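Local coordinates for neuraminidase (Influenza A virus, PDB 4GDI), which is a neuraminidase-like surface glycoprotein of a bat influenza virus that may cleave terminal sialic acids, although its putative active site has diverged, at residues D245-G249 with E261-I267. Numbering follows the deposited sequence.
Sequences DFPRG and EKGEGGI. With CA (calcium ion), chain R.
Neither segment forms regular secondary structure, yet the two run antiparallel, with CA-CA distances of 5.0 Å (Phe246-Gly266), 5.2 Å (Arg248-Lys262) and 5.3 Å (Gly249-Glu261). A cis peptide precedes Pro247. Lys262 (phi/psi 59/41) begins a turn that bows outward at Gly263-Gly265 around a calcium ion. Gly266, at 152/-176, needs glycine: a CB would jam against Gly265 O and clash with Asp245 OD2.

Asp245 (chi1 t) divides its carboxylate: OD2 binds calcium at 2.3 Å, while OD1 accepts a hydrogen bond from Ile267 N (3.0 Å). Gly263 O (2.5 Å) and Gly265 O (2.4 Å) also ligate the ion, as does a water (2.4 Å) donating to Pro247 O (2.6 Å) and Lys262 O (2.8 Å). Gly266 CA makes a CA-H...O contact with Phe246 O (3.0 Å). Arg248 NH1 donates to Asp245 O (3.1 Å), holding its p-rotamer side chain over its own backbone.

Main-chain carbonyls of Asn215 and Asp219 complete this propeller calcium site of four carbonyls, one carboxylate and one water. Arg248 NH2 hydrogen-bonds to Thr282 O. In the six-bladed neuraminidase fold, connection 237-276 thus joins the loops following strands 208-214 and 277-281.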
loop_
_atom_site.group_PDB
_atom_site.type_symbol
_atom_site.label_atom_id
_atom_site.label_comp_id
_atom_site.label_asym_id
_atom_site.label_seq_id
_atom_site.Cartn_x
_atom_site.Cartn_y
_atom_site.Cartn_z
ATOM N N ASP A 245 26.194 -23.653 20.815
ATOM C CA ASP A 245 25.926 -24.040 19.441
ATOM C C ASP A 245 24.928 -25.213 19.455
ATOM O O ASP A 245 24.659 -25.814 20.495
ATOM C CB ASP A 245 27.228 -24.465 18.768
ATOM C CG ASP A 245 27.200 -24.317 17.258
ATOM O OD1 ASP A 245 26.152 -23.923 16.689
ATOM O OD2 ASP A 245 28.248 -24.600 16.643
ATOM N N PHE A 246 24.342 -25.498 18.302
ATOM C CA PHE A 246 23.648 -26.755 18.095
ATOM C C PHE A 246 24.111 -27.338 16.772
ATOM O O PHE A 246 24.013 -26.675 15.741
ATOM C CB PHE A 246 22.136 -26.602 18.098
ATOM C CG PHE A 246 21.423 -27.927 18.142
ATOM C CD1 PHE A 246 21.259 -28.679 16.984
ATOM C CD2 PHE A 246 20.977 -28.447 19.346
ATOM C CE1 PHE A 246 20.645 -29.920 17.022
ATOM C CE2 PHE A 246 20.356 -29.693 19.393
ATOM C CZ PHE A 246 20.189 -30.423 18.225
ATOM N N PRO A 247 24.600 -28.594 16.792
ATOM C CA PRO A 247 24.599 -29.498 17.953
ATOM C C PRO A 247 25.663 -29.157 18.979
ATOM O O PRO A 247 26.492 -28.266 18.753
ATOM C CB PRO A 247 24.911 -30.865 17.328
ATOM C CG PRO A 247 25.744 -30.550 16.149
ATOM C CD PRO A 247 25.258 -29.208 15.625
ATOM N N ARG A 248 25.636 -29.867 20.105
ATOM C CA ARG A 248 26.643 -29.688 21.146
ATOM C C ARG A 248 26.644 -30.893 22.067
ATOM O O ARG A 248 25.711 -31.682 22.048
ATOM C CB ARG A 248 26.361 -28.432 21.976
ATOM C CG ARG A 248 24.998 -28.403 22.648
ATOM C CD ARG A 248 24.930 -27.254 23.653
ATOM N NE ARG A 248 23.650 -27.163 24.355
ATOM C CZ ARG A 248 22.515 -26.701 23.834
ATOM N NH1 ARG A 248 22.453 -26.277 22.568
ATOM N NH2 ARG A 248 21.427 -26.670 24.595
ATOM N N GLY A 249 27.694 -31.019 22.870
ATOM C CA GLY A 249 27.750 -32.016 23.923
ATOM C C GLY A 249 27.143 -31.472 25.202
ATOM O O GLY A 249 26.433 -30.461 25.188
ATOM N N GLU A 261 33.477 -31.546 21.729
ATOM C CA GLU A 261 32.469 -32.607 21.609
ATOM C C GLU A 261 31.323 -32.138 20.709
ATOM O O GLU A 261 30.599 -31.200 21.049
ATOM C CB GLU A 261 31.914 -33.037 22.978
ATOM C CG GLU A 261 31.015 -34.282 22.894
ATOM C CD GLU A 261 30.228 -34.572 24.175
ATOM O OE1 GLU A 261 30.424 -33.870 25.192
ATOM O OE2 GLU A 261 29.397 -35.510 24.155
ATOM N N LYS A 262 31.175 -32.802 19.564
ATOM C CA LYS A 262 30.136 -32.483 18.585
ATOM C C LYS A 262 30.268 -31.044 18.091
ATOM O O LYS A 262 29.277 -30.343 17.898
ATOM C CB LYS A 262 28.751 -32.741 19.164
ATOM C CG LYS A 262 28.458 -34.238 19.327
ATOM C CD LYS A 262 27.413 -34.504 20.391
ATOM C CE LYS A 262 26.011 -34.588 19.803
ATOM N NZ LYS A 262 24.976 -34.682 20.874
ATOM N N GLY A 263 31.505 -30.629 17.870
ATOM C CA GLY A 263 31.792 -29.272 17.446
ATOM C C GLY A 263 31.526 -29.073 15.968
ATOM O O GLY A 263 31.385 -27.941 15.505
ATOM N N GLU A 264 31.459 -30.174 15.223
ATOM C CA GLU A 264 31.227 -30.091 13.793
ATOM C C GLU A 264 29.784 -29.689 13.566
ATOM O O GLU A 264 28.898 -30.088 14.325
ATOM C CB GLU A 264 31.510 -31.428 13.109
ATOM C CG GLU A 264 31.588 -31.322 11.599
ATOM C CD GLU A 264 31.836 -32.665 10.926
ATOM O OE1 GLU A 264 32.124 -33.654 11.637
ATOM O OE2 GLU A 264 31.738 -32.730 9.679
ATOM N N GLY A 265 29.546 -28.899 12.520
ATOM C CA GLY A 265 28.215 -28.377 12.265
ATOM C C GLY A 265 27.865 -27.244 13.224
ATOM O O GLY A 265 28.690 -26.817 14.035
ATOM N N GLY A 266 26.637 -26.753 13.124
ATOM C CA GLY A 266 26.188 -25.675 13.969
ATOM C C GLY A 266 25.107 -24.838 13.318
ATOM O O GLY A 266 24.637 -25.130 12.212
ATOM N N ILE A 267 24.709 -23.786 14.020
ATOM C CA ILE A 267 23.596 -22.965 13.595
ATOM C C ILE A 267 23.804 -21.535 14.102
ATOM O O ILE A 267 24.317 -21.333 15.199
ATOM C CB ILE A 267 22.269 -23.556 14.097
ATOM C CG1 ILE A 267 21.091 -22.888 13.377
ATOM C CG2 ILE A 267 22.177 -23.426 15.608
ATOM C CD1 ILE A 267 19.754 -23.569 13.578
HETATM CA CA CA R . 29.816 -26.092 15.965
HETATM O O HOH W 1 22.824 -27.678 13.522
HETATM O O HOH W 2 28.600 -27.748 17.246
HETATM O O HOH W 3 23.459 -31.929 19.753
HETATM O O HOH W 4 30.144 -29.733 23.179
#